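Local coordinates for protein pectinesterase (Sitophilus oryzae, PDB 4PMH) that hydrolyses the methyl esters of pectin to release methanol, and probably serves the weevil in digesting plant cell walls, at residues 73-79 with 100-105; 79-85 with 151-157; 89-95 with 158-164; 183-189 with 211-216. Residues are numbered along the deposited sequence.

Contact 1: residues 73-79 with 100-105; sequences AGTYQEV and DTLITL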
# COMPACT_ATOMS: atom_id res chain seq x y z
N ALA A 73 -17.98 -15.85 -1.42
CA ALA A 73 -16.93 -16.29 -2.32
C ALA A 73 -17.35 -16.09 -3.77
O ALA A 73 -18.50 -16.35 -4.12
CB ALA A 73 -16.62 -17.75 -2.05
N GLY A 74 -16.44 -15.62 -4.60
CA GLY A 74 -16.79 -15.32 -5.99
C GLY A 74 -15.82 -14.33 -6.62
O GLY A 74 -14.89 -13.87 -5.97
N THR A 75 -16.04 -14.03 -7.89
CA THR A 75 -15.26 -13.01 -8.58
C THR A 75 -16.20 -11.85 -8.86
O THR A 75 -17.26 -12.04 -9.46
CB THR A 75 -14.66 -13.52 -9.89
OG1 THR A 75 -13.78 -14.64 -9.63
CG2 THR A 75 -13.88 -12.42 -10.59
N TYR A 76 -15.80 -10.66 -8.43
CA TYR A 76 -16.58 -9.42 -8.55
C TYR A 76 -15.84 -8.38 -9.40
O TYR A 76 -14.78 -7.93 -9.01
CB TYR A 76 -16.81 -8.86 -7.16
CG TYR A 76 -17.62 -9.78 -6.27
CD1 TYR A 76 -17.01 -10.82 -5.56
CD2 TYR A 76 -18.99 -9.59 -6.12
CE1 TYR A 76 -17.76 -11.66 -4.73
CE2 TYR A 76 -19.75 -10.44 -5.30
CZ TYR A 76 -19.12 -11.47 -4.61
OH TYR A 76 -19.89 -12.30 -3.80
N GLN A 77 -16.38 -8.03 -10.56
CA GLN A 77 -15.74 -7.03 -11.42
C GLN A 77 -16.37 -5.66 -11.20
O GLN A 77 -17.26 -5.21 -11.92
CB GLN A 77 -15.78 -7.49 -12.88
CG GLN A 77 -15.03 -8.80 -13.05
CD GLN A 77 -15.16 -9.36 -14.44
OE1 GLN A 77 -14.49 -8.90 -15.37
NE2 GLN A 77 -16.02 -10.34 -14.60
N GLU A 78 -15.88 -5.01 -10.15
CA GLU A 78 -16.43 -3.77 -9.67
C GLU A 78 -15.43 -3.05 -8.80
O GLU A 78 -14.45 -3.63 -8.38
CB GLU A 78 -17.71 -4.02 -8.85
CG GLU A 78 -17.75 -5.32 -8.07
CD GLU A 78 -19.18 -5.74 -7.70
OE1 GLU A 78 -19.71 -5.21 -6.73
OE2 GLU A 78 -19.76 -6.63 -8.36
N VAL A 79 -15.68 -1.77 -8.57
CA VAL A 79 -15.00 -1.02 -7.53
C VAL A 79 -15.75 -1.12 -6.20
O VAL A 79 -16.94 -1.47 -6.17
CB VAL A 79 -14.82 0.46 -7.87
CG1 VAL A 79 -13.88 0.62 -9.05
CG2 VAL A 79 -16.16 1.14 -8.12
N ASP A 100 -10.46 -17.01 -2.35
CA ASP A 100 -11.82 -17.39 -2.71
C ASP A 100 -12.77 -16.19 -2.98
O ASP A 100 -13.88 -16.38 -3.46
CB ASP A 100 -12.43 -18.26 -1.59
CG ASP A 100 -11.74 -19.60 -1.45
OD1 ASP A 100 -11.13 -20.07 -2.44
OD2 ASP A 100 -11.79 -20.19 -0.34
N THR A 101 -12.35 -14.98 -2.63
CA THR A 101 -13.15 -13.79 -2.83
C THR A 101 -12.28 -12.76 -3.53
O THR A 101 -11.34 -12.25 -2.94
CB THR A 101 -13.67 -13.26 -1.50
OG1 THR A 101 -14.30 -14.33 -0.78
CG2 THR A 101 -14.68 -12.14 -1.74
N LEU A 102 -12.57 -12.48 -4.79
CA LEU A 102 -11.70 -11.67 -5.64
C LEU A 102 -12.46 -10.48 -6.24
O LEU A 102 -13.47 -10.67 -6.93
CB LEU A 102 -11.13 -12.53 -6.76
CG LEU A 102 -10.33 -11.79 -7.85
CD1 LEU A 102 -9.10 -11.18 -7.22
CD2 LEU A 102 -9.95 -12.71 -9.00
N ILE A 103 -11.99 -9.28 -5.95
CA ILE A 103 -12.53 -8.06 -6.48
C ILE A 103 -11.51 -7.56 -7.47
O ILE A 103 -10.40 -7.21 -7.08
CB ILE A 103 -12.72 -7.03 -5.36
CG1 ILE A 103 -13.51 -7.63 -4.18
CG2 ILE A 103 -13.41 -5.78 -5.90
CD1 ILE A 103 -13.51 -6.77 -2.94
N THR A 104 -11.84 -7.55 -8.76
CA THR A 104 -10.83 -7.33 -9.77
C THR A 104 -11.31 -6.50 -10.96
O THR A 104 -12.44 -6.67 -11.40
CB THR A 104 -10.25 -8.67 -10.29
OG1 THR A 104 -9.27 -8.41 -11.29
CG2 THR A 104 -11.33 -9.60 -10.89
N LEU A 105 -10.42 -5.66 -11.48
CA LEU A 105 -10.66 -4.93 -12.73
C LEU A 105 -9.34 -4.69 -13.43
O LEU A 105 -8.30 -4.72 -12.77
CB LEU A 105 -11.31 -3.58 -12.43
CG LEU A 105 -12.78 -3.55 -12.03
CD1 LEU A 105 -13.16 -2.17 -11.53
CD2 LEU A 105 -13.66 -3.96 -13.20
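Leu105 lays its side chain across the turn that ends the segment 73-79. Its CD2 lies 3.8 Å from Gln77 C, and its CD1 lies 3.7 Å from Glu78 C and 3.8 Å from Val79 CG1. Upstream, strands 74-76 and 101-105 run parallel as neighbours, their axes 4.7 Å apart at closest and inclined by 24°. Four backbone hydrogen bonds join them: Gly74 N to Asp100 O (2.9 Å), Leu102 N to Gly74 O (3.0 Å), Tyr76 N to Leu102 O (2.8 Å) and Thr104 N to Tyr76 O (3.0 Å). Thr75 and Leu102 share one face of the sheet, where Thr75 CG2 meets Thr104 CG2 at 3.8 Å. Tyr76, Thr101 and Ile103 occupy the other face and touch Ile71 of strand 67-71. The Tyr76 hydroxyl bonds to Asn72 O, just before the segment. Gly74 has phi near 158°, where a CB would press on the preceding carbonyl oxygen. Strand 74-76 is the outermost strand of its parallel sheet, and 101-105 continues the sheet to strand 165-168. Such parallel pairing joins successive coils of the right-handed beta-helix of pectin methylesterases. Glu78 turns away and bonds through OE1 to Ile51 N. Main-chain bonds therefore set the register of the two coils, while Leu105 packs against the chain where it leaves strand 74-76.

Contact 2: residues 79-85 with 151-157; sequences VVYIPNT and VFWVKAP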
# COMPACT_ATOMS: atom_id res chain seq x y z
N VAL A 79 -15.68 -1.77 -8.57
CA VAL A 79 -15.00 -1.02 -7.53
C VAL A 79 -15.75 -1.12 -6.20
O VAL A 79 -16.94 -1.47 -6.17
CB VAL A 79 -14.82 0.46 -7.87
CG1 VAL A 79 -13.88 0.62 -9.05
CG2 VAL A 79 -16.16 1.14 -8.12
N VAL A 80 -15.04 -0.79 -5.13
CA VAL A 80 -15.63 -0.62 -3.79
C VAL A 80 -15.10 0.68 -3.23
O VAL A 80 -13.88 0.84 -3.06
CB VAL A 80 -15.23 -1.79 -2.87
CG1 VAL A 80 -15.90 -1.65 -1.50
CG2 VAL A 80 -15.58 -3.12 -3.51
N TYR A 81 -16.00 1.63 -2.99
CA TYR A 81 -15.65 2.96 -2.53
C TYR A 81 -16.22 3.13 -1.14
O TYR A 81 -17.43 2.98 -0.94
CB TYR A 81 -16.23 4.06 -3.43
CG TYR A 81 -15.60 4.25 -4.80
CD1 TYR A 81 -14.48 3.54 -5.20
CD2 TYR A 81 -16.13 5.18 -5.69
CE1 TYR A 81 -13.93 3.74 -6.46
CE2 TYR A 81 -15.57 5.40 -6.95
CZ TYR A 81 -14.48 4.67 -7.32
OH TYR A 81 -13.93 4.86 -8.58
N ILE A 82 -15.34 3.40 -0.18
CA ILE A 82 -15.76 3.74 1.19
C ILE A 82 -15.52 5.22 1.40
O ILE A 82 -14.40 5.63 1.65
CB ILE A 82 -15.00 2.97 2.30
CG1 ILE A 82 -14.77 1.50 1.95
CG2 ILE A 82 -15.71 3.17 3.64
CD1 ILE A 82 -15.97 0.58 2.06
N PRO A 83 -16.58 6.05 1.30
CA PRO A 83 -16.45 7.47 1.57
C PRO A 83 -16.32 7.74 3.07
O PRO A 83 -16.62 6.87 3.87
CB PRO A 83 -17.76 8.05 1.03
CG PRO A 83 -18.74 6.96 1.27
CD PRO A 83 -17.98 5.68 1.05
N ASN A 84 -15.91 8.94 3.43
CA ASN A 84 -15.71 9.28 4.84
C ASN A 84 -17.02 9.09 5.61
O ASN A 84 -18.08 9.50 5.14
CB ASN A 84 -15.21 10.72 4.99
CG ASN A 84 -14.46 10.95 6.32
OD1 ASN A 84 -14.52 10.15 7.25
ND2 ASN A 84 -13.76 12.06 6.39
N THR A 85 -16.94 8.41 6.75
CA THR A 85 -18.11 8.10 7.57
C THR A 85 -17.62 7.79 8.97
O THR A 85 -16.48 7.43 9.15
CB THR A 85 -18.89 6.88 7.03
OG1 THR A 85 -19.91 6.49 7.96
CG2 THR A 85 -17.98 5.66 6.81
N VAL A 151 -9.17 0.22 -7.35
CA VAL A 151 -10.27 -0.75 -7.30
C VAL A 151 -11.04 -0.72 -5.97
O VAL A 151 -12.27 -0.66 -5.96
CB VAL A 151 -9.77 -2.18 -7.65
CG1 VAL A 151 -10.84 -3.23 -7.40
CG2 VAL A 151 -9.28 -2.21 -9.09
N PHE A 152 -10.32 -0.70 -4.85
CA PHE A 152 -10.90 -0.60 -3.51
C PHE A 152 -10.32 0.67 -2.83
O PHE A 152 -9.13 0.73 -2.52
CB PHE A 152 -10.51 -1.87 -2.75
CG PHE A 152 -11.40 -2.23 -1.59
CD1 PHE A 152 -11.49 -1.42 -0.46
CD2 PHE A 152 -12.06 -3.46 -1.57
CE1 PHE A 152 -12.27 -1.79 0.63
CE2 PHE A 152 -12.83 -3.85 -0.48
CZ PHE A 152 -12.93 -3.01 0.63
N TRP A 153 -11.17 1.67 -2.59
CA TRP A 153 -10.75 3.01 -2.20
C TRP A 153 -11.34 3.36 -0.83
O TRP A 153 -12.55 3.51 -0.69
CB TRP A 153 -11.25 4.01 -3.25
CG TRP A 153 -10.63 5.39 -3.19
CD1 TRP A 153 -9.99 5.97 -2.12
CD2 TRP A 153 -10.66 6.37 -4.23
NE1 TRP A 153 -9.59 7.25 -2.45
CE2 TRP A 153 -10.00 7.52 -3.74
CE3 TRP A 153 -11.15 6.38 -5.54
CZ2 TRP A 153 -9.81 8.65 -4.51
CZ3 TRP A 153 -10.98 7.52 -6.30
CH2 TRP A 153 -10.31 8.64 -5.79
N VAL A 154 -10.49 3.47 0.18
CA VAL A 154 -10.94 3.67 1.56
C VAL A 154 -10.62 5.10 1.99
O VAL A 154 -9.44 5.45 2.13
CB VAL A 154 -10.24 2.70 2.53
CG1 VAL A 154 -10.76 2.89 3.95
CG2 VAL A 154 -10.43 1.27 2.08
N LYS A 155 -11.66 5.90 2.19
CA LYS A 155 -11.58 7.26 2.72
C LYS A 155 -12.25 7.40 4.08
O LYS A 155 -12.56 8.51 4.47
CB LYS A 155 -12.25 8.24 1.75
CG LYS A 155 -11.48 8.41 0.45
CD LYS A 155 -12.20 9.31 -0.55
CE LYS A 155 -11.85 10.79 -0.37
NZ LYS A 155 -10.51 11.14 -0.92
N ALA A 156 -12.50 6.31 4.80
CA ALA A 156 -13.07 6.38 6.13
C ALA A 156 -12.09 5.76 7.11
O ALA A 156 -11.38 4.82 6.76
CB ALA A 156 -14.40 5.64 6.19
N PRO A 157 -12.04 6.29 8.34
CA PRO A 157 -11.21 5.67 9.37
C PRO A 157 -11.80 4.37 9.89
O PRO A 157 -12.97 4.11 9.71
CB PRO A 157 -11.19 6.72 10.50
CG PRO A 157 -12.39 7.56 10.28
CD PRO A 157 -12.70 7.53 8.80
O HOH W 1 -15.34 5.26 10.97
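Strands 80-82 and 152-154 are paired through their main chains: Val80 N bonds to Val151 O (2.9 Å), Trp153 N to Val80 O (2.9 Å), Ile82 N to Trp153 O (2.8 Å) and Lys155 N to Ile82 O (2.8 Å). This is the parallel ladder of a right-handed beta-helix, the fold of the pectinesterase family. The axes are 4.8 Å apart and only 1° from parallel. On its other side, strand 152-154 pairs with strand 181-183; strand 80-82 forms the edge of this sheet. Val80, Ile82, Phe152 and Val154 share one face. There Val80 CB sits over the Phe152 ring, 4.0 Å from its centroid, in a CH-pi contact. Ile82 CG1 approaches both Phe152 CE1 and Val154 CG2 at 4.3 Å. Helix 51-61 covers Val80 and Ile82 through Ile51 and Val55. On the other face Tyr81 and Trp153 form a T-shaped pair. The edge of the indole points at the face of the phenol ring. The Tyr81 ring and the six-membered ring of Trp153 have centroids 5.6 Å apart and planes at 82°. Met133 of helix 131-138 touches both residues, and the Tyr81 hydroxyl bonds to that of Tyr116. Past the strands, Ala156 CB packs on Ile82 CG2 (3.8 Å) and Thr85 CG2 (3.6 Å). At the far end one water donates to both Thr85 O (3.1 Å) and Pro157 O (2.9 Å).

Contact 3: residues 89-95 with 158-164; sequences LTIYGGG and AVQIVNL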
# COMPACT_ATOMS: atom_id res chain seq x y z
N LEU A 89 -16.47 -0.02 9.74
CA LEU A 89 -16.81 -1.09 8.83
C LEU A 89 -15.74 -2.18 8.75
O LEU A 89 -14.54 -1.89 8.68
CB LEU A 89 -17.01 -0.51 7.43
CG LEU A 89 -18.02 0.64 7.24
CD1 LEU A 89 -17.97 1.10 5.78
CD2 LEU A 89 -19.42 0.22 7.57
N THR A 90 -16.19 -3.44 8.78
CA THR A 90 -15.36 -4.59 8.50
C THR A 90 -15.92 -5.25 7.24
O THR A 90 -17.10 -5.60 7.20
CB THR A 90 -15.40 -5.58 9.68
OG1 THR A 90 -14.85 -4.93 10.83
CG2 THR A 90 -14.62 -6.84 9.38
N ILE A 91 -15.10 -5.37 6.21
CA ILE A 91 -15.50 -5.99 4.96
C ILE A 91 -14.65 -7.24 4.80
O ILE A 91 -13.43 -7.14 4.67
CB ILE A 91 -15.28 -5.03 3.76
CG1 ILE A 91 -16.13 -3.76 3.93
CG2 ILE A 91 -15.65 -5.71 2.43
CD1 ILE A 91 -15.37 -2.60 4.50
N TYR A 92 -15.30 -8.41 4.82
CA TYR A 92 -14.58 -9.66 4.74
C TYR A 92 -15.13 -10.66 3.75
O TYR A 92 -16.32 -10.75 3.56
CB TYR A 92 -14.47 -10.30 6.11
CG TYR A 92 -15.74 -10.87 6.68
CD1 TYR A 92 -16.60 -10.09 7.42
CD2 TYR A 92 -16.04 -12.19 6.51
CE1 TYR A 92 -17.76 -10.63 7.97
CE2 TYR A 92 -17.18 -12.75 7.06
CZ TYR A 92 -18.04 -11.95 7.79
OH TYR A 92 -19.19 -12.49 8.31
N GLY A 93 -14.23 -11.43 3.17
CA GLY A 93 -14.59 -12.48 2.23
C GLY A 93 -15.15 -13.68 3.00
O GLY A 93 -14.67 -14.02 4.09
N GLY A 94 -16.17 -14.30 2.43
CA GLY A 94 -16.83 -15.44 3.07
C GLY A 94 -16.20 -16.80 2.80
O GLY A 94 -16.72 -17.81 3.27
N GLY A 95 -15.11 -16.85 2.05
CA GLY A 95 -14.46 -18.13 1.68
C GLY A 95 -13.50 -18.65 2.73
O GLY A 95 -13.25 -17.99 3.75
N ALA A 158 -10.97 3.54 10.51
CA ALA A 158 -11.47 2.38 11.26
C ALA A 158 -12.00 1.21 10.42
O ALA A 158 -12.67 0.31 10.94
CB ALA A 158 -12.57 2.84 12.22
N VAL A 159 -11.70 1.23 9.12
CA VAL A 159 -12.09 0.15 8.26
C VAL A 159 -11.16 -1.04 8.45
O VAL A 159 -9.94 -0.88 8.53
CB VAL A 159 -12.04 0.58 6.77
CG1 VAL A 159 -12.30 -0.61 5.88
CG2 VAL A 159 -13.04 1.67 6.51
N GLN A 160 -11.77 -2.23 8.50
CA GLN A 160 -11.06 -3.49 8.50
C GLN A 160 -11.36 -4.22 7.16
O GLN A 160 -12.52 -4.32 6.75
CB GLN A 160 -11.51 -4.35 9.70
CG GLN A 160 -11.24 -3.72 11.06
CD GLN A 160 -11.68 -4.60 12.22
OE1 GLN A 160 -12.51 -5.51 12.05
NE2 GLN A 160 -11.17 -4.32 13.41
N ILE A 161 -10.30 -4.69 6.49
CA ILE A 161 -10.43 -5.45 5.25
C ILE A 161 -9.81 -6.80 5.52
O ILE A 161 -8.65 -6.88 5.91
CB ILE A 161 -9.69 -4.76 4.07
CG1 ILE A 161 -10.26 -3.38 3.77
CG2 ILE A 161 -9.81 -5.62 2.82
CD1 ILE A 161 -9.45 -2.60 2.73
N VAL A 162 -10.58 -7.88 5.33
CA VAL A 162 -10.19 -9.19 5.86
C VAL A 162 -10.51 -10.28 4.86
O VAL A 162 -11.57 -10.25 4.24
CB VAL A 162 -10.97 -9.48 7.15
CG1 VAL A 162 -10.51 -10.79 7.79
CG2 VAL A 162 -10.84 -8.32 8.11
N ASN A 163 -9.60 -11.25 4.72
CA ASN A 163 -9.89 -12.49 4.00
C ASN A 163 -10.46 -12.27 2.58
O ASN A 163 -11.48 -12.81 2.21
CB ASN A 163 -10.85 -13.37 4.83
CG ASN A 163 -10.94 -14.79 4.30
OD1 ASN A 163 -9.96 -15.34 3.81
ND2 ASN A 163 -12.10 -15.40 4.42
N LEU A 164 -9.77 -11.50 1.77
CA LEU A 164 -10.24 -11.32 0.42
C LEU A 164 -9.09 -10.83 -0.45
O LEU A 164 -8.02 -10.47 0.06
CB LEU A 164 -11.44 -10.35 0.39
CG LEU A 164 -11.28 -8.97 1.02
CD1 LEU A 164 -10.46 -8.05 0.12
CD2 LEU A 164 -12.64 -8.34 1.31
O HOH W 2 -12.63 -15.28 1.03
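Ala158 leads into the segment, and its carbonyl oxygen is bonded by Arg66 NH2. Val159 follows, with CG1 3.9 Å from Ile91 CD1. Gln160 begins the parallel pairing typical of a beta-helix: its N bonds to Leu89 O (2.8 Å), and its O accepts from Ile91 N (2.8 Å). Its side chain adds a rung, since Thr90 OG1 donates to Gln160 OE1 at 2.7 Å. Gln160 NE2 turns to Gln189 OE1 on the next coil. Ile161 and Ile91 point to the same face of the sheet. Val162 N bonds to Ile91 O (3.0 Å). Gly93 N donates to Val162 O (3.1 Å). Val162 CB packs on Tyr92 CB (3.7 Å). At Asn163 the backbone turns, with phi and psi both positive. Asn163 ND2 donates to Gly93 O and Gly95 O, both at 2.9 Å, and a water links Asn163 O (3.0 Å) to Gly95 N (3.1 Å). A CB on Gly93 would clash with Asn163 O. Leu164 CD2 comes 3.7 Å from Ile91 O. In the long parallel sheet the pair lies between strands 67-71 and 188-191. Ile161 packs inward on Phe152 and Val154 of strand 152-154, while Leu89 meets Ala58 and Ile59 of helix 51-61.

Contact 4: residues 183-189 with 211-216; sequences TNSDQIQ and VERSYY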
# COMPACT_ATOMS: atom_id res chain seq x y z
N THR A 183 -5.59 3.55 0.63
CA THR A 183 -6.07 3.99 1.95
C THR A 183 -5.75 5.49 2.14
O THR A 183 -4.63 5.94 1.87
CB THR A 183 -5.49 3.14 3.13
OG1 THR A 183 -4.13 3.49 3.36
CG2 THR A 183 -5.58 1.64 2.86
N ASN A 184 -6.75 6.24 2.60
CA ASN A 184 -6.67 7.69 2.78
C ASN A 184 -6.92 8.14 4.22
O ASN A 184 -6.86 9.34 4.50
CB ASN A 184 -7.70 8.34 1.86
CG ASN A 184 -7.62 9.84 1.82
OD1 ASN A 184 -8.53 10.52 2.29
ND2 ASN A 184 -6.58 10.38 1.20
N SER A 185 -7.17 7.20 5.12
CA SER A 185 -7.60 7.52 6.47
C SER A 185 -6.84 6.75 7.53
O SER A 185 -6.06 5.87 7.23
CB SER A 185 -9.07 7.17 6.63
OG SER A 185 -9.86 8.02 5.85
N ASP A 186 -7.14 7.10 8.77
CA ASP A 186 -6.42 6.59 9.93
C ASP A 186 -7.12 5.33 10.47
O ASP A 186 -8.33 5.18 10.33
CB ASP A 186 -6.38 7.70 11.00
CG ASP A 186 -5.46 7.38 12.20
OD1 ASP A 186 -4.36 6.82 12.02
OD2 ASP A 186 -5.85 7.73 13.33
N GLN A 187 -6.33 4.46 11.09
CA GLN A 187 -6.76 3.24 11.76
C GLN A 187 -7.36 2.18 10.84
O GLN A 187 -8.31 1.49 11.21
CB GLN A 187 -7.70 3.56 12.94
CG GLN A 187 -7.06 4.56 13.88
CD GLN A 187 -7.91 4.90 15.07
OE1 GLN A 187 -8.80 4.13 15.49
NE2 GLN A 187 -7.64 6.07 15.65
N ILE A 188 -6.76 2.03 9.67
CA ILE A 188 -7.13 0.98 8.74
C ILE A 188 -6.38 -0.31 9.05
O ILE A 188 -5.16 -0.30 9.30
CB ILE A 188 -6.82 1.36 7.27
CG1 ILE A 188 -7.32 2.76 6.95
CG2 ILE A 188 -7.47 0.35 6.33
CD1 ILE A 188 -8.73 3.04 7.38
N GLN A 189 -7.08 -1.43 9.02
CA GLN A 189 -6.50 -2.71 9.31
C GLN A 189 -6.77 -3.62 8.13
O GLN A 189 -7.92 -3.74 7.69
CB GLN A 189 -7.12 -3.30 10.57
CG GLN A 189 -6.97 -2.46 11.82
CD GLN A 189 -7.78 -3.02 12.98
OE1 GLN A 189 -8.88 -2.56 13.25
NE2 GLN A 189 -7.27 -4.05 13.62
N VAL A 211 -1.24 12.03 11.33
CA VAL A 211 -1.41 10.70 11.87
C VAL A 211 -2.38 9.93 10.95
O VAL A 211 -3.59 10.16 10.98
CB VAL A 211 -1.92 10.81 13.32
CG1 VAL A 211 -2.43 9.49 13.86
CG2 VAL A 211 -0.80 11.35 14.20
N GLU A 212 -1.83 9.05 10.12
CA GLU A 212 -2.60 8.27 9.14
C GLU A 212 -2.02 6.86 9.15
O GLU A 212 -1.12 6.55 8.38
CB GLU A 212 -2.53 8.89 7.74
CG GLU A 212 -3.55 8.31 6.76
CD GLU A 212 -3.38 8.81 5.32
OE1 GLU A 212 -2.72 9.84 5.09
OE2 GLU A 212 -3.89 8.15 4.39
N ARG A 213 -2.55 6.04 10.05
CA ARG A 213 -1.95 4.76 10.39
C ARG A 213 -2.72 3.59 9.79
O ARG A 213 -3.95 3.58 9.78
CB ARG A 213 -1.91 4.60 11.91
CG ARG A 213 -1.05 5.66 12.58
CD ARG A 213 -1.32 5.74 14.07
NE ARG A 213 -2.63 6.31 14.35
CZ ARG A 213 -3.00 6.81 15.54
NH1 ARG A 213 -2.17 6.81 16.58
NH2 ARG A 213 -4.23 7.32 15.68
N SER A 214 -1.98 2.61 9.30
CA SER A 214 -2.56 1.37 8.77
C SER A 214 -1.72 0.20 9.21
O SER A 214 -0.52 0.33 9.42
CB SER A 214 -2.73 1.41 7.24
OG SER A 214 -1.57 1.83 6.56
N TYR A 215 -2.39 -0.94 9.39
CA TYR A 215 -1.77 -2.13 9.94
C TYR A 215 -2.16 -3.31 9.08
O TYR A 215 -3.35 -3.72 9.04
CB TYR A 215 -2.26 -2.37 11.37
CG TYR A 215 -1.36 -3.23 12.24
CD1 TYR A 215 -0.46 -4.14 11.71
CD2 TYR A 215 -1.43 -3.12 13.62
CE1 TYR A 215 0.37 -4.90 12.53
CE2 TYR A 215 -0.62 -3.89 14.44
CZ TYR A 215 0.27 -4.78 13.88
OH TYR A 215 1.09 -5.55 14.70
N TYR A 216 -1.16 -3.84 8.40
CA TYR A 216 -1.25 -5.01 7.54
C TYR A 216 -0.69 -6.23 8.26
O TYR A 216 0.43 -6.23 8.66
CB TYR A 216 -0.43 -4.78 6.28
CG TYR A 216 -0.96 -3.65 5.44
CD1 TYR A 216 -0.75 -2.32 5.80
CD2 TYR A 216 -1.71 -3.92 4.30
CE1 TYR A 216 -1.28 -1.28 5.03
CE2 TYR A 216 -2.23 -2.91 3.54
CZ TYR A 216 -2.02 -1.59 3.90
OH TYR A 216 -2.56 -0.61 3.11
O HOH W 3 -4.14 5.41 5.21
O HOH W 4 -2.29 1.83 4.07
O HOH W 5 -5.00 11.50 5.70
O HOH W 6 -4.09 4.20 7.13
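Thr183 opens the segment at a water network. One water receives a hydrogen bond from Thr183 OG1 (2.7 Å) and donates to Ser185 O (2.8 Å) and Glu212 OE2 (2.9 Å). A second donates to Thr183 OG1 and also bonds Ser214 OG and Tyr216 OH, each oxygen 2.6 Å from it. Asn184 O comes within 3.2 Å of Glu212 OE2, but both are acceptors; Glu212 OE2 is bonded by Gly207 N. Asn184 ND2 reaches Ser206 OG. At Ser185 the chain turns toward the next strand. Asp186 makes the main polar link. Its OD1 accepts from Arg213 N (2.8 Å). The carboxylate also forms a bidentate salt bridge, Asp186 OD1 with Arg213 NE and OD2 with Arg213 NH2, both 2.9 Å. Arg213 NH1 is held by Leu27 O. Gln187 has positive phi and psi, and its N makes a weak hydrogen bond to Arg213 O (2.9 Å). Ile188 then starts the parallel pairing of neighbouring beta-helix coils: its N bonds to Arg213 O (3.2 Å) and its O to Tyr215 N (2.8 Å). Gln189 continues the strand, its side chain on the same face of the sheet as that of Tyr215, and its amide bonds to Pro33 O and Gln160 NE2. The chemistry changes along the contact. A two-pronged carboxylate-guanidinium pair fastens the turn to the next coil, waters fill the gap beside Glu212, and the backbone ladder takes over from Ile188.

All four contacts join neighbouring coils of one beta-helix. Contacts 1, 2 and 3 lie on its three sheets near one end. Contacts 1 and 2 share Val79 and meet where Ile103 CD1 packs on Phe152 CD2 at 3.9 Å. Contacts 2 and 3 meet inside, with Phe152 CE1 3.6 Å from Ile161 CD1. Contact 4 is farther along the beta-helix, its centre 23 Å from that of contact 1. It joins contacts 3 and 2 through probable hydrogen bonds, Ile161 N to Gln189 O and Asn184 N to Val154 O, both 2.8 Å. The Val151 side chain is about 11 Å from that of Asp200, the probable proton donor. The Glu212 side chain is about 10 Å from that of Trp292, a likely substrate-binding residue.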